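Local atomic coordinates of fatty acid CoA ligase (Marinactinospora thermotolerans, PDB entry 6SQ8), a protein that belongs to the AMP-binding enzymes of the ANL superfamily, pairing a large N-terminal portion with a smaller C-terminal domain, and binds AMP. Residues 153-158 with 356-361; 37-42 with 67-72; 47-52 with 147-152; 12-17 with 212-217. All coordinates share one frame; numbering follows the deposited sequence.

Contact 1 of 4, residues 153-158 with 356-361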
loop_
_atom_site.group_PDB
_atom_site.type_symbol
_atom_site.label_atom_id
_atom_site.label_comp_id
_atom_site.label_asym_id
_atom_site.label_seq_id
_atom_site.Cartn_x
_atom_site.Cartn_y
_atom_site.Cartn_z
ATOM N N GLU A 153 14.770 6.318 19.651
ATOM C CA GLU A 153 14.107 5.003 19.644
ATOM C C GLU A 153 14.134 4.375 18.241
ATOM O O GLU A 153 13.441 3.403 18.003
ATOM C CB GLU A 153 12.703 5.067 20.260
ATOM C CG GLU A 153 11.993 6.401 20.160
ATOM C CD GLU A 153 11.311 6.830 21.437
ATOM O OE1 GLU A 153 12.005 7.461 22.236
ATOM O OE2 GLU A 153 10.096 6.538 21.630
ATOM N N GLY A 154 14.972 4.900 17.345
ATOM C CA GLY A 154 15.305 4.250 16.063
ATOM C C GLY A 154 14.164 4.224 15.040
ATOM O O GLY A 154 14.166 3.399 14.121
ATOM N N ILE A 155 13.202 5.143 15.171
ATOM C CA ILE A 155 12.009 5.184 14.328
ATOM C C ILE A 155 12.277 6.057 13.095
ATOM O O ILE A 155 12.816 7.172 13.200
ATOM C CB ILE A 155 10.802 5.673 15.144
ATOM C CG1 ILE A 155 10.599 4.809 16.391
ATOM C CG2 ILE A 155 9.542 5.726 14.287
ATOM C CD1 ILE A 155 10.524 3.324 16.110
ATOM N N ALA A 156 11.915 5.511 11.924
ATOM C CA ALA A 156 12.099 6.168 10.638
ATOM C C ALA A 156 10.782 6.789 10.167
ATOM O O ALA A 156 10.789 7.865 9.565
ATOM C CB ALA A 156 12.617 5.174 9.630
ATOM N N VAL A 157 9.672 6.084 10.420
ATOM C CA VAL A 157 8.358 6.432 9.898
ATOM C C VAL A 157 7.296 6.126 10.950
ATOM O O VAL A 157 7.368 5.092 11.620
ATOM C CB VAL A 157 8.026 5.664 8.605
ATOM C CG1 VAL A 157 6.604 5.952 8.139
ATOM C CG2 VAL A 157 9.028 5.937 7.490
ATOM N N VAL A 158 6.308 7.027 11.050
ATOM C CA VAL A 158 5.033 6.704 11.660
ATOM C C VAL A 158 3.940 7.017 10.640
ATOM O O VAL A 158 3.894 8.100 10.092
ATOM C CB VAL A 158 4.791 7.432 12.992
ATOM C CG1 VAL A 158 3.463 7.025 13.611
ATOM C CG2 VAL A 158 5.930 7.189 13.975
ATOM N N THR A 356 8.686 -6.022 10.133
ATOM C CA THR A 356 7.477 -5.725 10.903
ATOM C C THR A 356 7.685 -4.492 11.777
ATOM O O THR A 356 8.815 -4.172 12.172
ATOM C CB THR A 356 7.035 -6.889 11.790
ATOM O OG1 THR A 356 8.059 -7.148 12.754
ATOM C CG2 THR A 356 6.745 -8.120 10.963
ATOM N N MET A 357 6.556 -3.838 12.073
ATOM C CA MET A 357 6.464 -2.641 12.888
ATOM C C MET A 357 7.163 -2.881 14.230
ATOM O O MET A 357 7.309 -4.012 14.653
ATOM C CB MET A 357 4.998 -2.249 13.129
ATOM C CG MET A 357 4.295 -3.133 14.144
ATOM S SD MET A 357 2.587 -2.727 14.590
ATOM C CE MET A 357 2.542 -0.989 14.169
ATOM N N SER A 358 7.595 -1.792 14.872
ATOM C CA SER A 358 8.045 -1.814 16.259
ATOM C C SER A 358 6.833 -1.875 17.186
ATOM O O SER A 358 6.875 -2.482 18.239
ATOM C CB SER A 358 8.889 -0.622 16.579
ATOM O OG SER A 358 10.057 -0.606 15.766
ATOM N N GLY A 359 5.742 -1.242 16.754
ATOM C CA GLY A 359 4.517 -1.191 17.516
ATOM C C GLY A 359 3.728 0.052 17.152
ATOM O O GLY A 359 4.205 0.918 16.383
ATOM N N TYR A 360 2.520 0.150 17.711
ATOM C CA TYR A 360 1.760 1.356 17.564
ATOM C C TYR A 360 2.404 2.417 18.473
ATOM O O TYR A 360 2.674 2.165 19.654
ATOM C CB TYR A 360 0.274 1.133 17.856
ATOM C CG TYR A 360 -0.412 0.126 16.960
ATOM C CD1 TYR A 360 -0.525 0.319 15.592
ATOM C CD2 TYR A 360 -0.966 -1.025 17.489
ATOM C CE1 TYR A 360 -1.143 -0.619 14.779
ATOM C CE2 TYR A 360 -1.601 -1.963 16.692
ATOM C CZ TYR A 360 -1.699 -1.760 15.334
ATOM O OH TYR A 360 -2.339 -2.696 14.568
ATOM N N TRP A 361 2.673 3.586 17.876
ATOM C CA TRP A 361 3.340 4.701 18.520
ATOM C C TRP A 361 2.590 5.093 19.804
ATOM O O TRP A 361 1.410 5.457 19.752
ATOM C CB TRP A 361 3.429 5.872 17.542
ATOM C CG TRP A 361 4.015 7.113 18.138
ATOM C CD1 TRP A 361 3.334 8.207 18.593
ATOM C CD2 TRP A 361 5.405 7.384 18.351
ATOM N NE1 TRP A 361 4.214 9.134 19.077
ATOM C CE2 TRP A 361 5.492 8.659 18.938
ATOM C CE3 TRP A 361 6.582 6.695 18.068
ATOM C CZ2 TRP A 361 6.713 9.260 19.241
ATOM C CZ3 TRP A 361 7.792 7.277 18.399
ATOM C CH2 TRP A 361 7.855 8.549 18.964
#
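The indole of Trp-361 is the broad flat group here, and its six-membered ring reaches segment 153-158. Ile-155 comes in at the ring edge, close to the ring plane, with CG1 4.2 Å from CZ3 of Trp-361. Obliquely placed are CG2 of Val-158, 4.2 Å from Trp-361 CE3, and the carboxylate of Glu-153, whose OE2 lies 4.0 Å from Trp-361 CH2. The carboxylate plane is turned 42° from the indole. The other aromatic ring, that of Tyr-360, belongs to its own side of the contact: the sulfur SD of Met-357 sits 4.3 Å above one face, offset toward the rim.

With CG of Trp-361 anti to its backbone N (chi1 176°), the indole extends toward the strand, and CB at its root rests 4.1 Å from CG1 of Val-158. Ile-155 holds CG1 beside its own backbone N and turns CD1 to the hydroxyl OG of Ser-358, 4.0 Å away. Strand 170-174 lies between these two outer strands of an antiparallel three-stranded sheet, so the pair meet through side chains rather than as bonded neighbours. Ala-156 and Val-157 both face His-173, forming a classic beta bulge.

Indole nitrogen NE1 finds a weak hydrogen bond with Asp-97, and the ring also meets that of His-76. The contact is thus chiefly apolar, with the indole's polar atom turned to a partner elsewhere; OE2 of Glu-153 meets ring carbons, where its charge could at most interact weakly with the polarised C-H groups.

Contact 2 of 4, residues 37-42 with 67-72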
loop_
_atom_site.group_PDB
_atom_site.type_symbol
_atom_site.label_atom_id
_atom_site.label_comp_id
_atom_site.label_asym_id
_atom_site.label_seq_id
_atom_site.Cartn_x
_atom_site.Cartn_y
_atom_site.Cartn_z
ATOM N N LEU A 37 20.420 20.733 2.252
ATOM C CA LEU A 37 19.743 22.000 2.442
ATOM C C LEU A 37 18.584 21.859 3.437
ATOM O O LEU A 37 18.523 22.562 4.441
ATOM C CB LEU A 37 19.248 22.472 1.073
ATOM C CG LEU A 37 18.857 23.951 0.990
ATOM C CD1 LEU A 37 19.212 24.511 -0.385
ATOM C CD2 LEU A 37 17.382 24.167 1.305
ATOM N N LEU A 38 17.665 20.935 3.144
ATOM C CA LEU A 38 16.471 20.748 3.940
ATOM C C LEU A 38 16.847 20.248 5.336
ATOM O O LEU A 38 16.209 20.625 6.319
ATOM C CB LEU A 38 15.571 19.728 3.239
ATOM C CG LEU A 38 14.928 20.184 1.941
ATOM C CD1 LEU A 38 14.202 19.046 1.284
ATOM C CD2 LEU A 38 13.944 21.286 2.205
ATOM N N ALA A 39 17.861 19.375 5.400
ATOM C CA ALA A 39 18.335 18.833 6.659
ATOM C C ALA A 39 18.797 19.979 7.568
ATOM O O ALA A 39 18.337 20.107 8.693
ATOM C CB ALA A 39 19.440 17.844 6.407
ATOM N N HIS A 40 19.690 20.816 7.038
ATOM C CA HIS A 40 20.212 21.979 7.763
ATOM C C HIS A 40 19.061 22.904 8.217
ATOM O O HIS A 40 18.977 23.276 9.382
ATOM C CB HIS A 40 21.249 22.705 6.899
ATOM C CG HIS A 40 21.887 23.856 7.601
ATOM N ND1 HIS A 40 21.371 25.148 7.566
ATOM C CD2 HIS A 40 23.019 23.913 8.334
ATOM C CE1 HIS A 40 22.160 25.946 8.258
ATOM N NE2 HIS A 40 23.162 25.210 8.752
ATOM N N ALA A 41 18.150 23.239 7.302
ATOM C CA ALA A 41 17.050 24.142 7.595
ATOM C C ALA A 41 16.173 23.621 8.746
ATOM O O ALA A 41 15.724 24.399 9.594
ATOM C CB ALA A 41 16.232 24.353 6.346
ATOM N N LEU A 42 15.902 22.308 8.755
ATOM C CA LEU A 42 15.030 21.667 9.774
ATOM C C LEU A 42 15.757 21.635 11.126
ATOM O O LEU A 42 15.134 21.837 12.171
ATOM C CB LEU A 42 14.678 20.240 9.330
ATOM C CG LEU A 42 13.698 20.099 8.173
ATOM C CD1 LEU A 42 13.808 18.717 7.557
ATOM C CD2 LEU A 42 12.280 20.340 8.637
ATOM N N ARG A 67 11.666 13.648 2.902
ATOM C CA ARG A 67 11.512 12.453 3.746
ATOM C C ARG A 67 12.900 12.018 4.229
ATOM O O ARG A 67 13.108 11.726 5.415
ATOM C CB ARG A 67 10.818 11.327 2.980
ATOM C CG ARG A 67 10.490 10.071 3.793
ATOM C CD ARG A 67 10.263 8.877 2.875
ATOM N NE ARG A 67 9.394 7.822 3.391
ATOM C CZ ARG A 67 8.132 7.631 3.023
ATOM N NH1 ARG A 67 7.517 8.558 2.307
ATOM N NH2 ARG A 67 7.496 6.522 3.368
ATOM N N LEU A 68 13.839 12.013 3.283
ATOM C CA LEU A 68 15.180 11.568 3.498
ATOM C C LEU A 68 15.862 12.506 4.501
ATOM O O LEU A 68 16.583 12.053 5.388
ATOM C CB LEU A 68 15.876 11.546 2.132
ATOM C CG LEU A 68 17.151 10.723 2.023
ATOM C CD1 LEU A 68 17.062 9.435 2.819
ATOM C CD2 LEU A 68 17.461 10.430 0.569
ATOM N N ALA A 69 15.598 13.810 4.376
ATOM C CA ALA A 69 16.146 14.815 5.285
ATOM C C ALA A 69 15.582 14.619 6.699
ATOM O O ALA A 69 16.334 14.593 7.656
ATOM C CB ALA A 69 15.874 16.199 4.759
ATOM N N VAL A 70 14.265 14.455 6.818
ATOM C CA VAL A 70 13.632 14.232 8.108
ATOM C C VAL A 70 14.254 13.015 8.800
ATOM O O VAL A 70 14.417 13.000 10.022
ATOM C CB VAL A 70 12.113 14.054 7.962
ATOM C CG1 VAL A 70 11.481 13.467 9.227
ATOM C CG2 VAL A 70 11.436 15.365 7.558
ATOM N N GLN A 71 14.570 11.976 8.028
ATOM C CA GLN A 71 15.095 10.727 8.584
ATOM C C GLN A 71 16.577 10.897 8.938
ATOM O O GLN A 71 17.012 10.455 9.994
ATOM C CB GLN A 71 14.829 9.570 7.621
ATOM C CG GLN A 71 13.362 9.128 7.629
ATOM C CD GLN A 71 13.034 8.160 6.521
ATOM O OE1 GLN A 71 13.711 8.108 5.496
ATOM N NE2 GLN A 71 11.991 7.374 6.721
ATOM N N ALA A 72 17.331 11.549 8.051
ATOM C CA ALA A 72 18.753 11.847 8.246
ATOM C C ALA A 72 18.981 12.605 9.562
ATOM O O ALA A 72 19.921 12.302 10.274
ATOM C CB ALA A 72 19.277 12.641 7.076
#
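Leu-42 starts with its CB directed at helix 61-72; CG stands anti to its carbonyl carbon and beside its backbone N (chi1 -72°), and from there the branches part. CD1, roughly anti to CA (chi2 161°), ends against Val-70, 4.1 Å from its CG2, the two side chains crossing obliquely; the same methyl lies 4.3 Å from CB of Ala-69. The remaining branch turns to the side where Ile-47 packs.

Ala-69 supplies the central point of the other helix. Its CB approaches the backbone itself, 3.8 Å from N of Ala-39, and sits 3.9 Å from CB of Leu-38. The small side chains of Ala-39 and Ala-69 let their CA atoms come within 4.8 Å. The short helical segments pass 8.5 Å apart, axis to axis, at a crossing angle of -50°, consistent with ridges-into-grooves packing in which Leu-38 and Leu-42, four residues apart, line one ridge.

Helix 61-72 connects the adjacent parallel strands 52-56 and 76-79 as a beta-alpha-beta unit. Helix 28-44 covers one flank of it, with Ile-135 against Leu-38 and the loop residue Leu-146 against Ala-39, while Leu-68 and Arg-67 face helices 5-13 and 205-215.

Contact 3 of 4, residues 47-52 with 147-152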
loop_
_atom_site.group_PDB
_atom_site.type_symbol
_atom_site.label_atom_id
_atom_site.label_comp_id
_atom_site.label_asym_id
_atom_site.label_seq_id
_atom_site.Cartn_x
_atom_site.Cartn_y
_atom_site.Cartn_z
ATOM N N ILE A 47 13.913 21.697 15.530
ATOM C CA ILE A 47 13.271 20.396 15.550
ATOM C C ILE A 47 14.240 19.403 16.191
ATOM O O ILE A 47 15.294 19.108 15.624
ATOM C CB ILE A 47 12.877 19.976 14.123
ATOM C CG1 ILE A 47 12.016 21.030 13.418
ATOM C CG2 ILE A 47 12.192 18.622 14.147
ATOM C CD1 ILE A 47 11.813 20.788 11.938
ATOM N N PRO A 48 13.908 18.839 17.377
ATOM C CA PRO A 48 14.782 17.875 18.046
ATOM C C PRO A 48 14.612 16.428 17.573
ATOM O O PRO A 48 13.531 16.036 17.132
ATOM C CB PRO A 48 14.336 18.010 19.511
ATOM C CG PRO A 48 12.840 18.347 19.433
ATOM C CD PRO A 48 12.682 19.123 18.143
ATOM N N PRO A 49 15.674 15.592 17.667
ATOM C CA PRO A 49 15.638 14.191 17.231
ATOM C C PRO A 49 14.456 13.261 17.574
ATOM O O PRO A 49 14.009 12.484 16.724
ATOM C CB PRO A 49 16.885 13.648 17.933
ATOM C CG PRO A 49 17.859 14.778 17.781
ATOM C CD PRO A 49 17.016 15.994 18.113
ATOM N N GLY A 50 13.942 13.290 18.797
ATOM C CA GLY A 50 12.953 12.256 19.158
ATOM C C GLY A 50 11.601 12.376 18.455
ATOM O O GLY A 50 10.771 11.474 18.569
ATOM N N ARG A 51 11.350 13.498 17.767
ATOM C CA ARG A 51 9.977 13.929 17.461
ATOM C C ARG A 51 9.682 13.735 15.960
ATOM O O ARG A 51 10.569 13.445 15.148
ATOM C CB ARG A 51 9.767 15.362 17.983
ATOM C CG ARG A 51 9.832 15.509 19.505
ATOM C CD ARG A 51 8.823 16.500 20.099
ATOM N N GLY A 52 8.397 13.849 15.605
ATOM C CA GLY A 52 7.925 13.648 14.243
ATOM C C GLY A 52 7.935 14.943 13.439
ATOM O O GLY A 52 7.790 16.021 13.992
ATOM N N ARG A 147 24.476 16.428 8.086
ATOM C CA ARG A 147 24.794 16.263 9.494
ATOM C C ARG A 147 23.694 15.384 10.092
ATOM O O ARG A 147 22.595 15.881 10.403
ATOM C CB ARG A 147 24.934 17.630 10.186
ATOM N N TYR A 148 23.980 14.084 10.233
ATOM C CA TYR A 148 22.995 13.102 10.763
ATOM C C TYR A 148 22.887 13.210 12.291
ATOM O O TYR A 148 23.850 13.469 12.968
ATOM C CB TYR A 148 23.385 11.667 10.411
ATOM C CG TYR A 148 23.474 11.336 8.940
ATOM C CD1 TYR A 148 24.629 11.579 8.210
ATOM C CD2 TYR A 148 22.418 10.711 8.288
ATOM C CE1 TYR A 148 24.726 11.234 6.871
ATOM C CE2 TYR A 148 22.499 10.353 6.947
ATOM C CZ TYR A 148 23.663 10.615 6.240
ATOM O OH TYR A 148 23.760 10.305 4.921
ATOM N N ARG A 149 21.687 13.003 12.816
ATOM C CA ARG A 149 21.437 12.789 14.240
ATOM C C ARG A 149 20.665 11.461 14.372
ATOM O O ARG A 149 20.082 10.974 13.400
ATOM C CB ARG A 149 20.652 13.969 14.836
ATOM C CG ARG A 149 21.099 15.351 14.369
ATOM C CD ARG A 149 20.328 16.495 15.016
ATOM N NE ARG A 149 18.887 16.469 14.772
ATOM C CZ ARG A 149 18.018 17.408 15.172
ATOM N NH1 ARG A 149 18.453 18.564 15.640
ATOM N NH2 ARG A 149 16.714 17.185 15.110
ATOM N N GLU A 150 20.661 10.890 15.579
ATOM C CA GLU A 150 20.062 9.604 15.867
ATOM C C GLU A 150 18.695 9.774 16.525
ATOM O O GLU A 150 18.579 10.460 17.521
ATOM C CB GLU A 150 20.943 8.836 16.846
ATOM C CG GLU A 150 22.040 8.071 16.151
ATOM C CD GLU A 150 21.585 6.703 15.685
ATOM O OE1 GLU A 150 21.667 6.448 14.482
ATOM O OE2 GLU A 150 21.134 5.877 16.519
ATOM N N HIS A 151 17.676 9.099 15.980
ATOM C CA HIS A 151 16.403 8.983 16.668
ATOM C C HIS A 151 16.636 8.174 17.941
ATOM O O HIS A 151 17.163 7.068 17.883
ATOM C CB HIS A 151 15.343 8.389 15.724
ATOM C CG HIS A 151 13.927 8.618 16.139
ATOM N ND1 HIS A 151 13.391 8.082 17.290
ATOM C CD2 HIS A 151 12.915 9.268 15.531
ATOM C CE1 HIS A 151 12.118 8.418 17.385
ATOM N NE2 HIS A 151 11.796 9.135 16.318
ATOM N N PRO A 152 16.295 8.704 19.141
ATOM C CA PRO A 152 16.469 7.956 20.385
ATOM C C PRO A 152 15.896 6.530 20.355
ATOM O O PRO A 152 16.477 5.650 20.986
ATOM C CB PRO A 152 15.681 8.769 21.427
ATOM C CG PRO A 152 15.641 10.178 20.873
ATOM C CD PRO A 152 15.730 10.046 19.364
#
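Residues 48-51 make a type I beta turn; the run 47-50 passes 149-152 with end-to-end directions 40° apart and the CA atoms of Pro-49 and His-151 only 5.3 Å from each other. Arg-149 carries the polar part. Its chain, bent at chi3 (-60°), brings the guanidinium edge-on to the carbonyl of Ile-47: NH2 donates along a nearly straight bond (167°) to Ile-47 O at 2.4 Å, on a lone pair in the carbonyl plane, very short as modelled, a length not to be pressed at this resolution. NH1 adds a weak bond to the same Ile-47 O at 3.2 Å, so one oxygen is gripped by two N-H groups. NE turns to Ile-73 O, which also fixes the rotation of the group. Across one guanidinium face lies the Pro-49 ring, its CD 3.2 Å from NH2 of Arg-149.

Further along, one face of the His-151 imidazole receives Pro-49 O, offset toward the rim, with CA of Gly-50 farther out over the same face. Both ring nitrogens have other partners: ND1 takes the N-H of Glu-153, and NE2 bonds to ND1 of His-76, consistent with a proton on NE2. Pro-152 closes the apolar side, its CD 3.6 Å from CA of Gly-50 and 4.0 Å from CB of Pro-49.

Proline at the second position suits a type I turn, its ring restricting phi near the value needed. Here the turn leads from helix 28-44 into strand 52-56 of the parallel sheet, and the loop that precedes strand 155-160 is laid against it.

Contact 4 of 4, residues 12-17 with 212-217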
loop_
_atom_site.group_PDB
_atom_site.type_symbol
_atom_site.label_atom_id
_atom_site.label_comp_id
_atom_site.label_asym_id
_atom_site.label_seq_id
_atom_site.Cartn_x
_atom_site.Cartn_y
_atom_site.Cartn_z
ATOM N N ASP A 12 23.689 7.010 0.050
ATOM C CA ASP A 12 24.895 6.388 -0.468
ATOM C C ASP A 12 24.622 5.827 -1.868
ATOM O O ASP A 12 25.509 5.812 -2.710
ATOM C CB ASP A 12 25.398 5.284 0.473
ATOM C CG ASP A 12 26.899 5.316 0.768
ATOM O OD1 ASP A 12 27.433 6.433 1.012
ATOM O OD2 ASP A 12 27.538 4.220 0.749
ATOM N N GLY A 13 23.394 5.353 -2.097
ATOM C CA GLY A 13 23.017 4.636 -3.322
ATOM C C GLY A 13 22.797 5.565 -4.511
ATOM O O GLY A 13 22.979 5.151 -5.642
ATOM N N ILE A 14 22.412 6.817 -4.247
ATOM C CA ILE A 14 21.893 7.751 -5.267
ATOM C C ILE A 14 22.866 7.848 -6.445
ATOM O O ILE A 14 24.038 8.167 -6.256
ATOM C CB ILE A 14 21.629 9.133 -4.642
ATOM C CG1 ILE A 14 20.582 9.040 -3.529
ATOM C CG2 ILE A 14 21.228 10.144 -5.701
ATOM C CD1 ILE A 14 20.381 10.328 -2.751
ATOM N N GLY A 15 22.355 7.606 -7.658
ATOM C CA GLY A 15 23.171 7.519 -8.898
ATOM C C GLY A 15 23.201 8.830 -9.668
ATOM O O GLY A 15 22.874 9.873 -9.112
ATOM N N GLU A 16 23.583 8.753 -10.952
ATOM C CA GLU A 16 23.780 9.916 -11.834
ATOM C C GLU A 16 22.489 10.734 -11.902
ATOM O O GLU A 16 22.497 11.937 -11.597
ATOM C CB GLU A 16 24.200 9.494 -13.246
ATOM C CG GLU A 16 25.667 9.136 -13.387
ATOM C CD GLU A 16 26.602 10.331 -13.322
ATOM O OE1 GLU A 16 26.176 11.432 -13.765
ATOM O OE2 GLU A 16 27.745 10.164 -12.822
ATOM N N VAL A 17 21.375 10.070 -12.262
ATOM C CA VAL A 17 20.048 10.711 -12.368
ATOM C C VAL A 17 19.081 10.095 -11.350
ATOM O O VAL A 17 18.834 8.893 -11.356
ATOM C CB VAL A 17 19.491 10.622 -13.798
ATOM C CG1 VAL A 17 18.140 11.302 -13.927
ATOM C CG2 VAL A 17 20.453 11.212 -14.820
ATOM N N CYS A 212 13.787 2.860 -1.930
ATOM C CA CYS A 212 14.342 1.616 -2.452
ATOM C C CYS A 212 15.004 1.867 -3.811
ATOM O O CYS A 212 16.082 1.389 -4.083
ATOM C CB CYS A 212 13.266 0.550 -2.580
ATOM S SG CYS A 212 12.677 -0.032 -0.975
ATOM N N THR A 213 14.335 2.638 -4.663
ATOM C CA THR A 213 14.808 2.924 -6.007
ATOM C C THR A 213 16.122 3.709 -5.932
ATOM O O THR A 213 17.095 3.378 -6.637
ATOM C CB THR A 213 13.738 3.656 -6.820
ATOM O OG1 THR A 213 12.629 2.764 -6.846
ATOM C CG2 THR A 213 14.173 4.017 -8.222
ATOM N N LEU A 214 16.159 4.737 -5.074
ATOM C CA LEU A 214 17.355 5.562 -4.948
ATOM C C LEU A 214 18.517 4.718 -4.411
ATOM O O LEU A 214 19.613 4.766 -4.960
ATOM C CB LEU A 214 17.064 6.751 -4.038
ATOM C CG LEU A 214 16.184 7.849 -4.638
ATOM C CD1 LEU A 214 15.829 8.896 -3.597
ATOM C CD2 LEU A 214 16.874 8.512 -5.809
ATOM N N ALA A 215 18.248 3.916 -3.378
ATOM C CA ALA A 215 19.269 3.196 -2.637
ATOM C C ALA A 215 19.983 2.175 -3.517
ATOM O O ALA A 215 21.117 1.804 -3.231
ATOM C CB ALA A 215 18.639 2.522 -1.445
ATOM N N THR A 216 19.296 1.707 -4.561
ATOM C CA THR A 216 19.790 0.655 -5.442
ATOM C C THR A 216 20.370 1.262 -6.720
ATOM O O THR A 216 20.713 0.534 -7.656
ATOM C CB THR A 216 18.695 -0.358 -5.789
ATOM O OG1 THR A 216 17.526 0.309 -6.290
ATOM C CG2 THR A 216 18.327 -1.247 -4.621
ATOM N N GLY A 217 20.460 2.596 -6.763
ATOM C CA GLY A 217 21.197 3.297 -7.798
ATOM C C GLY A 217 20.348 3.669 -8.995
ATOM O O GLY A 217 20.869 4.058 -10.035
HETATM O O HOH W 1 20.869 6.685 -11.555
#
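A Schellman motif ends helix 205-215, and the contact is built on it: Gly-217, with positive phi, is the C-prime residue, and its N bonds to Leu-214 O at 2.9 Å. The end of helix 5-13 meets this cap almost entirely through backbone. Gly-13 has no side chain, so its CA comes within 4.1 Å of the CA of Ala-215 and makes a CA-H...O contact of 3.4 Å with Ala-215 O. A second such contact runs the other way, from CA of Gly-217 to Gly-13 O, also 3.4 Å.

Both segments lead into strands: 17-20 and 219-222 pair in parallel, so the two helix ends come together just before that pairing. Among side chains, Ile-14 lays CG1 4.2 Å from CB of Leu-214, an apolar touch beside the glycines. On the strand side a water donates to Val-17 O at 3.0 Å and to Gly-217 O at 3.0 Å, tying together two backbone oxygens. Val-17 O is also bonded to OG1 of Thr-219, while the carbonyl of Ile-14 is held by NH2 of Arg-32 on helix 28-44.

How the contacts relate
Contact 2 is the fully buried one, a helix pair packed through aliphatic side chains, with one alanine methyl against the facing backbone; the other three are partly buried and chemically more mixed. Contact 1 joins the outer strands of the small antiparallel sheet through an indole, contact 3 relies on an arginine gripping a carbonyl, and contact 4 joins two helix ends through glycine backbones and a water. Contacts 2 and 3 share helix 28-44, its C-terminal part and the loop after it, beside the parallel sheet; Ala-72 O probably bonds to Arg-149 N. Gln-71 of contact 2 probably reaches Ala-156 O in contact 1, and Trp-361 packs near Gly-50 of contact 3. Contact 4 touches none of the others.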